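Local coordinates for PaaX domain-containing protein, C-domain protein (Mycobacterium tuberculosis, PDB 3KFW), which is of unknown function but belongs to the PaaX family and so is probably a transcriptional repressor that binds DNA through a helix-turn-helix domain, at residues Trp159-Trp164 and His194-Pro199. Numbering follows the deposited sequence.
Sequences WDLSGW and HLLTDP
Trp164 and His194 lie face to face, their planes 18° apart and the indole five-membered ring 3.8 Å from the imidazole ring, centroid to centroid. The stack joins the first turn of helix 161-177 to the last part of helix 181-195 and the turn after it, in the C-terminal half of this PaaX-family chain. His194 NE2 sits over the indole and donates in its own ring plane to a lone pair of Trp164 O, 3.0 Å away and nearly straight at 165°, which with the stack helps hold the imidazole's rotation. With CG anti to the backbone N (chi1 -169°), the indole of Trp164 is carried up against the type I turn Leu195-Asp198. There Trp164 NE1 donates a bent hydrogen bond to Thr197 OG1, 2.8 Å distant in the indole plane, with a weak second one to His194 O. OG1 in turn donates to His194 O, which also accepts from Thr197 N. Pro199 CD rests over the indole face opposite His194; Trp210 also stacks on Trp164. Asp198 CB lies 3.9 Å from Trp164 CZ2, while Asp198 OD2 forms a salt bridge with Arg216 of helix 212-234. Asp160 is the N-cap of helix 161-177: OD1 takes the N-H of Gly163 from above the carboxylate plane, and OD2 forms a salt bridge with Arg101 of the second subunit. Just before it, Trp159 turns a face to the proline in a CH-pi contact, Pro199 CB standing 3.7 Å from the centroid of the Trp159 five-membered ring, almost on the normal.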
loop_
_atom_site.group_PDB
_atom_site.type_symbol
_atom_site.label_atom_id
_atom_site.label_comp_id
_atom_site.label_asym_id
_atom_site.label_seq_id
_atom_site.Cartn_x
_atom_site.Cartn_y
_atom_site.Cartn_z
ATOM N N TRP A 159 -14.148 5.064 -11.107
ATOM C CA TRP A 159 -15.488 5.282 -10.503
ATOM C C TRP A 159 -16.486 4.162 -10.878
ATOM O O TRP A 159 -16.337 3.510 -11.937
ATOM C CB TRP A 159 -16.050 6.587 -11.008
ATOM C CG TRP A 159 -15.197 7.758 -10.695
ATOM C CD1 TRP A 159 -15.179 8.504 -9.510
ATOM C CD2 TRP A 159 -14.250 8.373 -11.574
ATOM N NE1 TRP A 159 -14.262 9.536 -9.628
ATOM C CE2 TRP A 159 -13.678 9.488 -10.867
ATOM C CE3 TRP A 159 -13.855 8.132 -12.891
ATOM C CZ2 TRP A 159 -12.706 10.319 -11.437
ATOM C CZ3 TRP A 159 -12.887 8.974 -13.472
ATOM C CH2 TRP A 159 -12.318 10.044 -12.730
ATOM N N ASP A 160 -17.482 3.960 -10.019
ATOM C CA ASP A 160 -18.562 3.065 -10.274
ATOM C C ASP A 160 -19.516 3.798 -11.214
ATOM O O ASP A 160 -20.468 4.405 -10.783
ATOM C CB ASP A 160 -19.267 2.709 -8.952
ATOM C CG ASP A 160 -20.484 1.757 -9.146
ATOM O OD1 ASP A 160 -20.740 1.291 -10.271
ATOM O OD2 ASP A 160 -21.216 1.491 -8.175
ATOM N N LEU A 161 -19.268 3.755 -12.506
ATOM C CA LEU A 161 -20.070 4.516 -13.428
ATOM C C LEU A 161 -21.467 3.992 -13.640
ATOM O O LEU A 161 -22.394 4.793 -13.786
ATOM C CB LEU A 161 -19.403 4.570 -14.775
ATOM C CG LEU A 161 -18.066 5.258 -14.794
ATOM C CD1 LEU A 161 -17.460 5.066 -16.192
ATOM C CD2 LEU A 161 -18.192 6.729 -14.418
ATOM N N SER A 162 -21.626 2.665 -13.766
ATOM C CA SER A 162 -22.983 2.110 -13.942
ATOM C C SER A 162 -23.833 2.358 -12.676
ATOM O O SER A 162 -25.015 2.641 -12.786
ATOM C CB SER A 162 -22.938 0.644 -14.265
ATOM O OG SER A 162 -22.302 -0.028 -13.183
ATOM N N GLY A 163 -23.230 2.288 -11.486
ATOM C CA GLY A 163 -23.968 2.509 -10.226
ATOM C C GLY A 163 -24.391 3.948 -10.032
ATOM O O GLY A 163 -25.406 4.225 -9.369
ATOM N N TRP A 164 -23.613 4.875 -10.581
ATOM C CA TRP A 164 -23.908 6.280 -10.393
ATOM C C TRP A 164 -24.999 6.706 -11.368
ATOM O O TRP A 164 -25.800 7.571 -11.044
ATOM C CB TRP A 164 -22.680 7.121 -10.671
ATOM C CG TRP A 164 -22.784 8.590 -10.246
ATOM C CD1 TRP A 164 -22.277 9.173 -9.069
ATOM C CD2 TRP A 164 -23.352 9.675 -11.020
ATOM N NE1 TRP A 164 -22.554 10.546 -9.080
ATOM C CE2 TRP A 164 -23.206 10.870 -10.256
ATOM C CE3 TRP A 164 -24.001 9.744 -12.255
ATOM C CZ2 TRP A 164 -23.661 12.094 -10.708
ATOM C CZ3 TRP A 164 -24.467 10.994 -12.713
ATOM C CH2 TRP A 164 -24.290 12.148 -11.936
ATOM N N HIS A 194 -26.191 14.037 -5.024
ATOM C CA HIS A 194 -25.694 13.161 -6.028
ATOM C C HIS A 194 -24.732 13.862 -7.009
ATOM O O HIS A 194 -23.687 13.298 -7.361
ATOM C CB HIS A 194 -26.837 12.477 -6.760
ATOM C CG HIS A 194 -26.417 11.244 -7.482
ATOM N ND1 HIS A 194 -25.641 10.271 -6.889
ATOM C CD2 HIS A 194 -26.652 10.822 -8.743
ATOM C CE1 HIS A 194 -25.448 9.281 -7.743
ATOM N NE2 HIS A 194 -26.055 9.591 -8.874
ATOM N N LEU A 195 -25.059 15.056 -7.452
ATOM C CA LEU A 195 -24.138 15.791 -8.325
ATOM C C LEU A 195 -22.764 16.089 -7.690
ATOM O O LEU A 195 -21.735 16.122 -8.391
ATOM C CB LEU A 195 -24.782 17.071 -8.820
ATOM C CG LEU A 195 -26.012 16.802 -9.696
ATOM C CD1 LEU A 195 -26.916 18.021 -9.834
ATOM C CD2 LEU A 195 -25.590 16.290 -11.066
ATOM N N LEU A 196 -22.752 16.267 -6.366
ATOM C CA LEU A 196 -21.552 16.610 -5.614
ATOM C C LEU A 196 -20.479 15.585 -5.864
ATOM O O LEU A 196 -19.278 15.924 -5.790
ATOM C CB LEU A 196 -21.837 16.689 -4.105
ATOM C CG LEU A 196 -22.410 18.007 -3.527
ATOM C CD1 LEU A 196 -22.502 17.858 -2.005
ATOM C CD2 LEU A 196 -21.580 19.228 -3.887
ATOM N N THR A 197 -20.926 14.349 -6.137
ATOM C CA THR A 197 -20.049 13.225 -6.409
ATOM C C THR A 197 -19.826 12.989 -7.892
ATOM O O THR A 197 -19.190 12.000 -8.250
ATOM C CB THR A 197 -20.553 11.862 -5.785
ATOM O OG1 THR A 197 -21.581 11.310 -6.586
ATOM C CG2 THR A 197 -21.046 12.000 -4.301
ATOM N N ASP A 198 -20.370 13.869 -8.757
ATOM C CA ASP A 198 -20.263 13.692 -10.192
ATOM C C ASP A 198 -18.784 13.659 -10.607
ATOM O O ASP A 198 -18.017 14.587 -10.262
ATOM C CB ASP A 198 -20.959 14.836 -10.905
ATOM C CG ASP A 198 -21.086 14.611 -12.446
ATOM O OD1 ASP A 198 -20.304 13.866 -13.106
ATOM O OD2 ASP A 198 -22.012 15.207 -13.007
ATOM N N PRO A 199 -18.377 12.604 -11.354
ATOM C CA PRO A 199 -16.976 12.611 -11.741
ATOM C C PRO A 199 -16.629 13.610 -12.834
ATOM O O PRO A 199 -15.456 13.760 -13.141
ATOM C CB PRO A 199 -16.707 11.167 -12.163
ATOM C CG PRO A 199 -18.024 10.604 -12.450
ATOM C CD PRO A 199 -18.973 11.274 -11.536
#